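Putative hydrolase (Chromobacterium violaceum, PDB 3MCW) is a putative hydrolase of the isochorismatase family, whose precise substrate and reaction are not established. Local coordinates at residues Met20-Asp25 against Pro74-Pro80; Leu55-Asp61 against Glu88-Gln94; Val118-Ser124 against Gly147-Phe151; Asn96-Ile100 against Ala129-Ala134. One frame throughout, in Å; residues are numbered along the deposited sequence. Where two conformers were deposited one is given.

How the contacts relate
All four contacts belong to one alpha/beta domain built on a parallel sheet. Contacts 1 and 2 interleave along the chain, and contacts 3 and 4 do the same further on. Contact 2 pairs an outermost strand with its neighbour, while contact 3 joins the end of strand 115-121 and the start of helix 123-136 to strand 140-149 in the same sheet. Their centres are about 15 Å apart. Contact 1 clasps loops and touches both, through His76 and Asp61 and through Val24 and Phe149. Contact 4 packs on contact 2, shares helix 123-136 with contact 3 and touches it through Val118 and Val131, but its nearest atoms stay about 10 Å from contact 1. Contacts 3 and 4 also touch the second subunit.

Contact 1. Residues Met20-Asp25 against Pro74-Pro80; sequences MQQAVD and PGHAFKP
Two loops, one after strand 14-18 and the other after strand 55-60, meet through a single backbone bridge at Gln21 and Phe78. On its flanks Lys79 N donates almost straight to Met20 O at 2.9 Å, and Gln22 N to Ala77 O, also at 2.9 Å. Ala23 N meets an in-plane lone pair of Gly75 O at 2.8 Å, although its N-H is bent away (136°). Both glutamine amides extend this grip on main-chain carbonyls. Gln21 NE2 donates to His76 O at 3.0 Å, in its amide plane, and the amide stands nearly perpendicular (83°) to the His76 ring beside it; Gln21 OE1 takes the N-H of His60. Gln22 NE2 reaches Phe78 O at 3.0 Å from above the carbonyl plane. Lys79 passes Met20 O with its CG, and its CE lies 3.6 Å from Val24 CG2. A bend at the last torsion (chi4 -77°) brings NZ into a salt bridge with Asp25 OD1 (2.8 Å), on its syn lone pair. Glu38 makes a second salt bridge to the same ammonium. Directed polar bonds thus hold the loops together, and the buried lysine's charge is probably balanced by these two carboxylates.

Contact 2. Residues Leu55-Asp61 against Glu88-Gln94; sequences LIHIRHD and ETVIAKQ. With EDO (1,2-ethanediol), chain L.
Backbone bonding between His57-Asp61 and Thr89-Lys93 is that of parallel strands, whose axes lie 28° apart. His57 N donates to Thr89 O at 3.0 Å and His57 O accepts from Ile91 N at 2.9 Å; Arg59 repeats the scheme with Ile91 and Lys93, and Asp61 N closes it on Lys93 O. Polar side chains reinforce both ends. His57 NE2 donates to Glu88 OE1 at 2.9 Å, meeting the carboxylate from above its plane; OE1 also takes Arg85 N, and OE2 is held by Arg49. Lys93 NZ donates to His60 ND1 at 3.0 Å, tilted off the ring plane. Within 55-61, Arg59 grips Asp61 side-on, NE to OD1 at 2.8 Å and NH2 to OD2, beside Ala92 CB (3.3 Å from Asp61 OD2); OD1 also takes a bond from His76. On the face carrying His60 and Lys93, apolar groups meet: Ile56 CG2 lies 3.9 Å from Ile91 CD1, and the Ile58 and Lys93 side chains cross at about a right angle, CG2 3.6 Å from CD. A 1,2-ethanediol, probably from the crystallisation liquor, takes Leu55 N-H on O2. This is the edge of the parallel sheet, and Lys93, salt-bridged to Asp19, resembles the Asp-Lys pair of isochorismatase-family active sites.

Contact 3. Residues Val118-Ser124 against Gly147-Phe151; sequences VAGVSTS and GCFTF
Backbone bonds between Gly120-Thr123 and Gly147-Phe149 are uneven. Gly120 N to Gly147 O (3.2 Å) and Phe149 N to Gly120 O (3.4 Å) are both weak, whereas Thr123 N holds Phe149 O at 2.9 Å, from well above the carbonyl plane. The carbonyl of Phe149 is also approached by Ser122 CA at 3.1 Å. Positive phi (145°) lets Gly120 pass where a CB would be jammed, and the peptide from Val121 to Ser122 is cis, at the passage from strand to helix, with Ser122 as N-cap. Hydroxyls add one link: Ser124 OG and Thr150 OG1 are hydrogen-bonded at 2.8 Å, and Thr123 OG1 is bonded to His167. Among apolar contacts, Val121 CG2, in one of two conformers and anti to the backbone N, lies over a face of the Phe149 ring, 3.7 Å from the centroid, a CH-pi contact. The same methyl is 4.2 Å from Phe151 CE2. The contact closes the beta-alpha-beta unit of strand 115-121, helix 123-136 and strand 140-149. Ile18 bonds the first strand on its other side, helix 163-174 covers Ser124 and Thr150, helix 37-51 lies against Phe149, and Ser124 O meets Arg132 of the second subunit.

Contact 4. Residues Asn96-Ile100 against Ala129-Ala134; sequences NSAFI and ATVRMA
Phe99, Thr130 and Met133 make the dense side of this contact, where a turn leans on helix 123-136. The rim of the Phe99 ring meets Thr130 O at CE2 (3.5 Å), a carbonyl already bonded to Ala134 N, and the same CE2 rests 3.7 Å from Ala134 CB. Selenomethionine Met133, modelled in two conformers, sets CE 3.8 Å from Phe99 CB in one of them; there SE lies 3.6 Å from Ile100 CD1, the two side chains crossing at about a right angle. Met133 also packs on Met133 of the second subunit. Thr130 OG1, placed near its own backbone N (chi1 -61°), accepts from Ala98 N at 3.0 Å with a fairly straight N-H and is bonded to Ser126 O in the helix. Thr130 CG2 packs on Ala98 CB at 3.8 Å. The turn itself, type I from Ser97 to Ile100, is also an ST turn: Ser97 OG takes the N-H of Phe99 at 3.2 Å, which holds the turn, in the loop between strand 89-93 and helix 104-111, in shape. The Asn96 end is looser. Asn96 touches Ala129 chiefly through CB, 3.8 Å from Ala129 CB, while its amide end turns away to Glu177 and Asn136 of the second subunit.

Contact 1. Residues Met20-Asp25 against Pro74-Pro80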
loop_
_atom_site.group_PDB
_atom_site.type_symbol
_atom_site.label_atom_id
_atom_site.label_comp_id
_atom_site.label_asym_id
_atom_site.label_seq_id
_atom_site.Cartn_x
_atom_site.Cartn_y
_atom_site.Cartn_z
HETATM N N MSE A 20 17.096 2.239 -5.415
HETATM C CA MSE A 20 17.870 3.439 -5.757
HETATM C C MSE A 20 18.821 3.116 -6.904
HETATM O O MSE A 20 20.030 3.061 -6.736
HETATM C CB MSE A 20 18.581 3.983 -4.531
HETATM C CG MSE A 20 17.608 4.614 -3.566
HETATM SE SE MSE A 20 16.843 6.284 -4.215
HETATM C CE MSE A 20 18.497 7.249 -3.585
ATOM N N GLN A 21 18.222 2.918 -8.064
ATOM C CA GLN A 21 18.849 2.473 -9.292
ATOM C C GLN A 21 18.792 3.594 -10.324
ATOM O O GLN A 21 17.956 4.499 -10.268
ATOM C CB GLN A 21 18.197 1.194 -9.799
ATOM C CG GLN A 21 18.470 -0.009 -8.912
ATOM C CD GLN A 21 17.416 -1.079 -9.056
ATOM O OE1 GLN A 21 16.448 -1.100 -8.288
ATOM N NE2 GLN A 21 17.578 -1.964 -10.054
ATOM N N GLN A 22 19.722 3.538 -11.271
ATOM C CA GLN A 22 19.873 4.615 -12.240
ATOM C C GLN A 22 18.648 4.774 -13.143
ATOM O O GLN A 22 18.425 5.854 -13.681
ATOM C CB GLN A 22 21.150 4.438 -13.042
ATOM C CG GLN A 22 22.396 4.556 -12.139
ATOM C CD GLN A 22 23.691 4.230 -12.824
ATOM O OE1 GLN A 22 23.846 4.502 -13.981
ATOM N NE2 GLN A 22 24.615 3.610 -12.100
ATOM N N ALA A 23 17.821 3.741 -13.239
ATOM C CA ALA A 23 16.553 3.769 -13.968
ATOM C C ALA A 23 15.729 4.984 -13.662
ATOM O O ALA A 23 15.083 5.537 -14.564
ATOM C CB ALA A 23 15.721 2.522 -13.629
ATOM N N VAL A 24 15.695 5.386 -12.393
ATOM C CA VAL A 24 14.785 6.428 -11.986
ATOM C C VAL A 24 15.203 7.802 -12.439
ATOM O O VAL A 24 14.420 8.731 -12.285
ATOM C CB VAL A 24 14.493 6.405 -10.498
ATOM C CG1 VAL A 24 13.965 5.025 -10.031
ATOM C CG2 VAL A 24 15.678 6.785 -9.706
ATOM N N ASP A 25 16.414 7.913 -12.987
ATOM C CA ASP A 25 16.875 9.152 -13.609
ATOM C C ASP A 25 16.339 9.347 -15.004
ATOM O O ASP A 25 16.475 10.430 -15.575
ATOM C CB ASP A 25 18.410 9.202 -13.630
ATOM C CG ASP A 25 19.018 9.136 -12.262
ATOM O OD1 ASP A 25 18.380 9.589 -11.299
ATOM O OD2 ASP A 25 20.148 8.621 -12.144
ATOM N N PRO A 74 22.235 -0.134 -18.205
ATOM C CA PRO A 74 22.681 0.788 -17.129
ATOM C C PRO A 74 21.627 1.212 -16.097
ATOM O O PRO A 74 21.943 1.473 -14.936
ATOM C CB PRO A 74 23.159 2.011 -17.901
ATOM C CG PRO A 74 23.603 1.462 -19.162
ATOM C CD PRO A 74 22.690 0.339 -19.523
ATOM N N GLY A 75 20.385 1.302 -16.515
ATOM C CA GLY A 75 19.344 1.704 -15.592
ATOM C C GLY A 75 19.203 0.737 -14.433
ATOM O O GLY A 75 18.748 1.098 -13.360
ATOM N N HIS A 76 19.590 -0.517 -14.625
ATOM C CA HIS A 76 19.449 -1.513 -13.582
ATOM C C HIS A 76 20.468 -1.343 -12.457
ATOM O O HIS A 76 20.244 -1.786 -11.351
ATOM C CB HIS A 76 19.532 -2.926 -14.178
ATOM C CG HIS A 76 19.246 -3.991 -13.178
ATOM N ND1 HIS A 76 20.234 -4.776 -12.629
ATOM C CD2 HIS A 76 18.092 -4.330 -12.550
ATOM C CE1 HIS A 76 19.688 -5.596 -11.749
ATOM N NE2 HIS A 76 18.387 -5.353 -11.689
ATOM N N ALA A 77 21.603 -0.719 -12.744
ATOM C CA ALA A 77 22.663 -0.544 -11.744
ATOM C C ALA A 77 22.228 0.366 -10.616
ATOM O O ALA A 77 21.474 1.302 -10.825
ATOM C CB ALA A 77 23.920 0.038 -12.406
ATOM N N PHE A 78 22.729 0.108 -9.410
ATOM C CA PHE A 78 22.527 1.051 -8.317
ATOM C C PHE A 78 23.145 2.407 -8.644
ATOM O O PHE A 78 24.178 2.491 -9.341
ATOM C CB PHE A 78 23.083 0.503 -7.011
ATOM C CG PHE A 78 22.203 -0.539 -6.382
ATOM C CD1 PHE A 78 21.055 -0.189 -5.709
ATOM C CD2 PHE A 78 22.519 -1.893 -6.446
ATOM C CE1 PHE A 78 20.243 -1.141 -5.117
ATOM C CE2 PHE A 78 21.699 -2.829 -5.861
ATOM C CZ PHE A 78 20.562 -2.455 -5.200
ATOM N N LYS A 79 22.527 3.460 -8.117
ATOM C CA LYS A 79 23.099 4.797 -8.161
ATOM C C LYS A 79 24.422 4.771 -7.386
ATOM O O LYS A 79 24.531 4.137 -6.326
ATOM C CB LYS A 79 22.129 5.805 -7.521
ATOM C CG LYS A 79 20.920 6.072 -8.370
ATOM C CD LYS A 79 19.829 6.785 -7.541
ATOM C CE LYS A 79 18.923 7.587 -8.431
ATOM N NZ LYS A 79 19.555 8.888 -8.877
ATOM N N PRO A 80 25.438 5.473 -7.892
ATOM C CA PRO A 80 26.741 5.412 -7.259
ATOM C C PRO A 80 26.731 5.907 -5.804
ATOM O O PRO A 80 27.497 5.360 -5.009
ATOM C CB PRO A 80 27.614 6.299 -8.150
ATOM C CG PRO A 80 26.661 7.081 -8.971
ATOM C CD PRO A 80 25.418 6.332 -9.089
#

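Contact 2. Residues Leu55-Asp61 against Glu88-Gln94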
loop_
_atom_site.group_PDB
_atom_site.type_symbol
_atom_site.label_atom_id
_atom_site.label_comp_id
_atom_site.label_asym_id
_atom_site.label_seq_id
_atom_site.Cartn_x
_atom_site.Cartn_y
_atom_site.Cartn_z
ATOM N N LEU A 55 21.837 -3.708 7.517
ATOM C CA LEU A 55 21.380 -2.985 6.351
ATOM C C LEU A 55 21.077 -3.943 5.227
ATOM O O LEU A 55 21.724 -4.987 5.070
ATOM C CB LEU A 55 22.258 -1.807 5.972
ATOM C CG LEU A 55 23.580 -2.192 5.427
ATOM C CD1 LEU A 55 23.440 -2.194 3.993
ATOM C CD2 LEU A 55 24.640 -1.155 5.838
ATOM N N ILE A 56 20.051 -3.617 4.457
ATOM C CA ILE A 56 19.648 -4.408 3.278
ATOM C C ILE A 56 19.346 -3.428 2.142
ATOM O O ILE A 56 18.550 -2.483 2.311
ATOM C CB ILE A 56 18.408 -5.284 3.562
ATOM C CG1 ILE A 56 18.718 -6.331 4.641
ATOM C CG2 ILE A 56 17.883 -5.917 2.294
ATOM C CD1 ILE A 56 17.485 -7.103 5.101
ATOM N N HIS A 57 19.937 -3.684 0.984
ATOM C CA HIS A 57 19.597 -3.002 -0.259
ATOM C C HIS A 57 18.526 -3.814 -0.975
ATOM O O HIS A 57 18.700 -5.005 -1.197
ATOM C CB HIS A 57 20.815 -2.896 -1.158
ATOM C CG HIS A 57 22.011 -2.267 -0.568
ATOM N ND1 HIS A 57 22.224 -0.906 -0.635
ATOM C CD2 HIS A 57 23.055 -2.816 0.099
ATOM C CE1 HIS A 57 23.383 -0.668 -0.043
ATOM N NE2 HIS A 57 23.908 -1.801 0.425
ATOM N N ILE A 58 17.420 -3.170 -1.363
ATOM C CA ILE A 58 16.411 -3.766 -2.197
ATOM C C ILE A 58 16.611 -3.272 -3.618
ATOM O O ILE A 58 16.742 -2.064 -3.864
ATOM C CB ILE A 58 14.989 -3.406 -1.690
ATOM C CG1 ILE A 58 14.753 -3.887 -0.263
ATOM C CG2 ILE A 58 13.918 -3.931 -2.669
ATOM C CD1 ILE A 58 14.920 -5.387 -0.029
ATOM N N ARG A 59 16.627 -4.204 -4.554
ATOM C CA ARG A 59 16.846 -3.956 -5.953
ATOM C C ARG A 59 15.622 -4.401 -6.748
ATOM O O ARG A 59 15.106 -5.490 -6.496
ATOM C CB ARG A 59 18.062 -4.804 -6.463
ATOM C CG ARG A 59 18.633 -4.375 -7.766
ATOM C CD ARG A 59 19.751 -5.285 -8.192
ATOM N NE ARG A 59 19.290 -6.597 -8.577
ATOM C CZ ARG A 59 20.076 -7.658 -8.738
ATOM N NH1 ARG A 59 21.365 -7.586 -8.421
ATOM N NH2 ARG A 59 19.558 -8.797 -9.147
ATOM N N HIS A 60 15.195 -3.623 -7.728
ATOM C CA HIS A 60 14.084 -4.009 -8.571
ATOM C C HIS A 60 14.594 -4.596 -9.879
ATOM O O HIS A 60 15.443 -4.004 -10.554
ATOM C CB HIS A 60 13.174 -2.805 -8.870
ATOM C CG HIS A 60 11.881 -3.227 -9.449
ATOM N ND1 HIS A 60 10.885 -3.791 -8.679
ATOM C CD2 HIS A 60 11.454 -3.242 -10.726
ATOM C CE1 HIS A 60 9.885 -4.104 -9.476
ATOM N NE2 HIS A 60 10.206 -3.782 -10.718
ATOM N N ASP A 61 14.089 -5.781 -10.190
ATOM C CA ASP A 61 14.418 -6.491 -11.399
ATOM C C ASP A 61 13.161 -6.656 -12.258
ATOM O O ASP A 61 12.106 -6.978 -11.778
ATOM C CB ASP A 61 14.958 -7.885 -11.068
ATOM C CG ASP A 61 16.317 -7.894 -10.392
ATOM O OD1 ASP A 61 16.875 -6.845 -10.062
ATOM O OD2 ASP A 61 16.836 -9.008 -10.133
ATOM N N GLU A 88 27.589 -6.972 1.601
ATOM C CA GLU A 88 26.298 -6.385 2.026
ATOM C C GLU A 88 25.156 -7.142 1.378
ATOM O O GLU A 88 25.236 -7.579 0.232
ATOM C CB GLU A 88 26.236 -4.898 1.671
ATOM C CG GLU A 88 27.227 -4.087 2.491
ATOM C CD GLU A 88 27.185 -2.611 2.228
ATOM O OE1 GLU A 88 26.648 -2.171 1.180
ATOM O OE2 GLU A 88 27.767 -1.871 3.053
ATOM N N THR A 89 24.066 -7.284 2.135
ATOM C CA THR A 89 22.884 -7.984 1.668
ATOM C C THR A 89 22.120 -7.167 0.628
ATOM O O THR A 89 21.748 -6.031 0.878
ATOM C CB THR A 89 21.958 -8.341 2.810
ATOM O OG1 THR A 89 22.707 -9.069 3.791
ATOM C CG2 THR A 89 20.725 -9.108 2.369
ATOM N N VAL A 90 21.897 -7.787 -0.518
ATOM C CA VAL A 90 21.069 -7.236 -1.594
ATOM C C VAL A 90 19.978 -8.253 -1.876
ATOM O O VAL A 90 20.287 -9.434 -2.087
ATOM C CB VAL A 90 21.898 -6.985 -2.884
ATOM C CG1 VAL A 90 21.002 -6.465 -4.005
ATOM C CG2 VAL A 90 23.071 -6.038 -2.624
ATOM N N ILE A 91 18.721 -7.813 -1.837
ATOM C CA ILE A 91 17.567 -8.637 -2.127
ATOM C C ILE A 91 16.865 -8.081 -3.336
ATOM O O ILE A 91 16.477 -6.910 -3.359
ATOM C CB ILE A 91 16.599 -8.748 -0.952
ATOM C CG1 ILE A 91 17.310 -9.409 0.249
ATOM C CG2 ILE A 91 15.325 -9.463 -1.322
ATOM C CD1 ILE A 91 16.494 -9.491 1.498
ATOM N N ALA A 92 16.720 -8.899 -4.370
ATOM C CA ALA A 92 16.048 -8.524 -5.583
ATOM C C ALA A 92 14.556 -8.841 -5.503
ATOM O O ALA A 92 14.157 -9.895 -4.983
ATOM C CB ALA A 92 16.660 -9.270 -6.798
ATOM N N LYS A 93 13.740 -7.964 -6.043
ATOM C CA LYS A 93 12.290 -8.174 -6.112
ATOM C C LYS A 93 11.800 -7.922 -7.516
ATOM O O LYS A 93 12.445 -7.243 -8.304
ATOM C CB LYS A 93 11.565 -7.226 -5.149
ATOM C CG LYS A 93 11.603 -5.754 -5.530
ATOM C CD LYS A 93 10.937 -4.874 -4.447
ATOM C CE LYS A 93 10.987 -3.381 -4.725
ATOM N NZ LYS A 93 10.256 -3.006 -5.905
ATOM N N GLN A 94 10.612 -8.442 -7.832
ATOM C CA GLN A 94 10.003 -8.253 -9.148
ATOM C C GLN A 94 8.662 -7.560 -9.064
ATOM O O GLN A 94 8.089 -7.292 -10.095
ATOM C CB GLN A 94 9.841 -9.571 -9.877
ATOM C CG GLN A 94 11.153 -10.158 -10.288
ATOM C CD GLN A 94 10.982 -11.326 -11.232
ATOM O OE1 GLN A 94 10.205 -11.288 -12.206
ATOM N NE2 GLN A 94 11.709 -12.370 -10.958
HETATM C C1 EDO L . 21.645 -7.670 7.299
HETATM O O1 EDO L . 21.539 -7.455 5.917
HETATM C C2 EDO L . 23.106 -7.503 7.642
HETATM O O2 EDO L . 23.455 -6.110 7.607
HETATM O O HOH W 1 24.273 -5.821 4.539
HETATM O O HOH W 2 9.372 -6.804 -12.458
#

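Contact 3. Residues Val118-Ser124 against Gly147-Phe151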
loop_
_atom_site.group_PDB
_atom_site.type_symbol
_atom_site.label_atom_id
_atom_site.label_comp_id
_atom_site.label_asym_id
_atom_site.label_seq_id
_atom_site.Cartn_x
_atom_site.Cartn_y
_atom_site.Cartn_z
ATOM N N VAL A 118 13.511 3.166 6.585
ATOM C CA VAL A 118 13.274 2.980 5.165
ATOM C C VAL A 118 13.501 4.267 4.399
ATOM O O VAL A 118 13.064 5.352 4.816
ATOM C CB VAL A 118 11.821 2.476 4.894
ATOM C CG1 VAL A 118 11.539 2.327 3.456
ATOM C CG2 VAL A 118 11.584 1.138 5.655
ATOM N N ALA A 119 14.135 4.134 3.236
ATOM C CA ALA A 119 14.276 5.265 2.294
ATOM C C ALA A 119 14.368 4.688 0.913
ATOM O O ALA A 119 14.674 3.527 0.738
ATOM C CB ALA A 119 15.505 6.109 2.623
ATOM N N GLY A 120 14.096 5.497 -0.097
ATOM C CA GLY A 120 14.284 5.103 -1.476
ATOM C C GLY A 120 13.231 5.686 -2.398
ATOM O O GLY A 120 12.688 6.771 -2.143
ATOM N N VAL A 121 12.965 4.975 -3.480
ATOM C CA VAL A 121 12.164 5.535 -4.555
ATOM C C VAL A 121 11.235 4.452 -5.107
ATOM O O VAL A 121 11.631 3.266 -5.203
ATOM C CB VAL A 121 13.089 6.119 -5.653
ATOM C CG1 VAL A 121 14.016 5.015 -6.223
ATOM C CG2 VAL A 121 12.306 6.826 -6.757
ATOM N N SER A 122 9.997 4.780 -5.496
ATOM C CA SER A 122 9.348 6.074 -5.295
ATOM C C SER A 122 8.509 6.062 -4.032
ATOM O O SER A 122 7.958 5.028 -3.614
ATOM C CB SER A 122 8.479 6.452 -6.460
ATOM O OG SER A 122 7.242 5.826 -6.387
ATOM N N THR A 123 8.352 7.239 -3.447
ATOM C CA THR A 123 7.601 7.356 -2.192
ATOM C C THR A 123 6.258 6.662 -2.291
ATOM O O THR A 123 5.842 5.968 -1.361
ATOM C CB THR A 123 7.358 8.832 -1.844
ATOM O OG1 THR A 123 8.582 9.546 -2.012
ATOM C CG2 THR A 123 6.834 8.978 -0.417
ATOM N N SER A 124 5.547 6.901 -3.394
ATOM C CA SER A 124 4.165 6.528 -3.552
ATOM C C SER A 124 3.955 5.169 -4.218
ATOM O O SER A 124 2.831 4.697 -4.264
ATOM C CB SER A 124 3.476 7.624 -4.363
ATOM O OG SER A 124 4.218 7.898 -5.550
ATOM N N GLY A 147 14.938 11.200 2.405
ATOM C CA GLY A 147 15.647 10.244 1.584
ATOM C C GLY A 147 14.775 9.530 0.591
ATOM O O GLY A 147 15.188 8.549 -0.023
ATOM N N CYS A 148 13.546 9.990 0.399
ATOM C CA CYS A 148 12.630 9.426 -0.565
ATOM C C CYS A 148 12.286 10.471 -1.610
ATOM O O CYS A 148 12.311 11.683 -1.332
ATOM C CB CYS A 148 11.315 8.983 0.097
ATOM S SG CYS A 148 11.512 7.665 1.314
ATOM N N PHE A 149 11.916 10.036 -2.799
ATOM C CA PHE A 149 11.366 10.950 -3.785
ATOM C C PHE A 149 10.361 10.206 -4.654
ATOM O O PHE A 149 10.341 8.961 -4.687
ATOM C CB PHE A 149 12.469 11.641 -4.629
ATOM C CG PHE A 149 13.217 10.802 -5.609
ATOM C CD1 PHE A 149 14.371 10.152 -5.236
ATOM C CD2 PHE A 149 12.836 10.768 -6.925
ATOM C CE1 PHE A 149 15.131 9.485 -6.157
ATOM C CE2 PHE A 149 13.578 10.101 -7.866
ATOM C CZ PHE A 149 14.730 9.472 -7.482
ATOM N N THR A 150 9.550 10.982 -5.366
ATOM C CA THR A 150 8.576 10.461 -6.285
ATOM C C THR A 150 8.438 11.427 -7.466
ATOM O O THR A 150 9.278 12.319 -7.624
ATOM C CB THR A 150 7.250 10.127 -5.570
ATOM O OG1 THR A 150 6.453 9.331 -6.446
ATOM C CG2 THR A 150 6.529 11.392 -5.080
ATOM N N PHE A 151 7.407 11.198 -8.273
ATOM C CA PHE A 151 7.238 11.842 -9.562
ATOM C C PHE A 151 5.873 12.495 -9.643
ATOM O O PHE A 151 4.898 12.092 -9.001
ATOM C CB PHE A 151 7.399 10.838 -10.699
ATOM C CG PHE A 151 8.704 10.122 -10.654
ATOM C CD1 PHE A 151 9.869 10.714 -11.148
ATOM C CD2 PHE A 151 8.820 8.887 -10.047
ATOM C CE1 PHE A 151 11.071 10.104 -11.051
ATOM C CE2 PHE A 151 10.055 8.251 -9.985
ATOM C CZ PHE A 151 11.175 8.876 -10.496
#

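Contact 4. Residues Asn96-Ile100 against Ala129-Ala134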
loop_
_atom_site.group_PDB
_atom_site.type_symbol
_atom_site.label_atom_id
_atom_site.label_comp_id
_atom_site.label_asym_id
_atom_site.label_seq_id
_atom_site.Cartn_x
_atom_site.Cartn_y
_atom_site.Cartn_z
ATOM N N ASN A 96 6.175 -4.555 -6.494
ATOM C CA ASN A 96 6.419 -3.322 -5.760
ATOM C C ASN A 96 6.874 -3.537 -4.335
ATOM O O ASN A 96 7.797 -2.889 -3.859
ATOM C CB ASN A 96 5.184 -2.437 -5.809
ATOM C CG ASN A 96 4.750 -2.204 -7.226
ATOM O OD1 ASN A 96 3.831 -2.831 -7.730
ATOM N ND2 ASN A 96 5.490 -1.355 -7.919
ATOM N N SER A 97 6.184 -4.403 -3.601
ATOM C CA SER A 97 6.558 -4.664 -2.224
ATOM C C SER A 97 7.810 -5.516 -2.119
ATOM O O SER A 97 7.874 -6.590 -2.671
ATOM C CB SER A 97 5.423 -5.369 -1.486
ATOM O OG SER A 97 5.931 -5.704 -0.185
ATOM N N ALA A 98 8.745 -5.059 -1.287
ATOM C CA ALA A 98 10.008 -5.794 -1.041
ATOM C C ALA A 98 9.793 -7.127 -0.318
ATOM O O ALA A 98 10.731 -7.905 -0.249
ATOM C CB ALA A 98 10.972 -4.927 -0.249
ATOM N N PHE A 99 8.586 -7.369 0.222
ATOM C CA PHE A 99 8.312 -8.621 0.899
ATOM C C PHE A 99 7.870 -9.759 -0.034
ATOM O O PHE A 99 8.025 -10.942 0.291
ATOM C CB PHE A 99 7.238 -8.432 1.971
ATOM C CG PHE A 99 7.686 -7.563 3.105
ATOM C CD1 PHE A 99 8.407 -8.086 4.183
ATOM C CD2 PHE A 99 7.428 -6.207 3.109
ATOM C CE1 PHE A 99 8.845 -7.313 5.217
ATOM C CE2 PHE A 99 7.867 -5.422 4.135
ATOM C CZ PHE A 99 8.578 -5.968 5.205
ATOM N N ILE A 100 7.300 -9.428 -1.159
ATOM C CA ILE A 100 6.597 -10.417 -1.967
ATOM C C ILE A 100 7.562 -11.120 -2.884
ATOM O O ILE A 100 8.264 -10.517 -3.686
ATOM C CB ILE A 100 5.388 -9.816 -2.681
ATOM C CG1 ILE A 100 4.317 -9.481 -1.605
ATOM C CG2 ILE A 100 4.843 -10.827 -3.713
ATOM C CD1 ILE A 100 3.085 -8.776 -2.092
ATOM N N ALA A 129 4.306 0.712 -1.005
ATOM C CA ALA A 129 3.850 -0.691 -0.977
ATOM C C ALA A 129 4.585 -1.471 0.103
ATOM O O ALA A 129 4.007 -2.261 0.862
ATOM C CB ALA A 129 4.076 -1.352 -2.336
ATOM N N THR A 130 5.900 -1.239 0.196
ATOM C CA THR A 130 6.730 -1.920 1.167
ATOM C C THR A 130 6.397 -1.504 2.586
ATOM O O THR A 130 6.312 -2.345 3.484
ATOM C CB THR A 130 8.213 -1.700 0.827
ATOM O OG1 THR A 130 8.521 -2.231 -0.462
ATOM C CG2 THR A 130 9.113 -2.367 1.829
ATOM N N VAL A 131 6.239 -0.202 2.815
ATOM C CA VAL A 131 5.955 0.297 4.148
ATOM C C VAL A 131 4.577 -0.128 4.639
ATOM O O VAL A 131 4.414 -0.486 5.795
ATOM C CB VAL A 131 6.147 1.833 4.238
ATOM C CG1 VAL A 131 5.698 2.363 5.569
ATOM C CG2 VAL A 131 7.600 2.191 3.976
ATOM N N ARG A 132 3.564 -0.077 3.771
ATOM C CA ARG A 132 2.226 -0.502 4.202
ATOM C C ARG A 132 2.289 -1.955 4.660
ATOM O O ARG A 132 1.716 -2.290 5.707
ATOM C CB ARG A 132 1.173 -0.310 3.127
ATOM C CG ARG A 132 0.762 1.124 2.888
ATOM C CD ARG A 132 -0.411 1.218 1.923
ATOM N NE ARG A 132 -0.835 2.572 1.590
ATOM C CZ ARG A 132 -2.083 3.031 1.709
ATOM N NH1 ARG A 132 -3.051 2.341 2.260
ATOM N NH2 ARG A 132 -2.372 4.202 1.161
HETATM N N MSE A 133 2.933 -2.815 3.881
HETATM C CA MSE A 133 3.059 -4.220 4.315
HETATM C C MSE A 133 3.882 -4.358 5.566
HETATM O O MSE A 133 3.502 -5.102 6.474
HETATM C CB MSE A 133 3.625 -5.127 3.225
HETATM C CG MSE A 133 2.640 -5.460 2.214
HETATM SE SE MSE A 133 3.186 -6.915 1.024
HETATM C CE MSE A 133 3.483 -8.338 2.321
ATOM N N ALA A 134 5.014 -3.660 5.647
ATOM C CA ALA A 134 5.840 -3.758 6.852
ATOM C C ALA A 134 5.065 -3.416 8.111
ATOM O O ALA A 134 5.150 -4.126 9.118
ATOM C CB ALA A 134 7.078 -2.872 6.726
#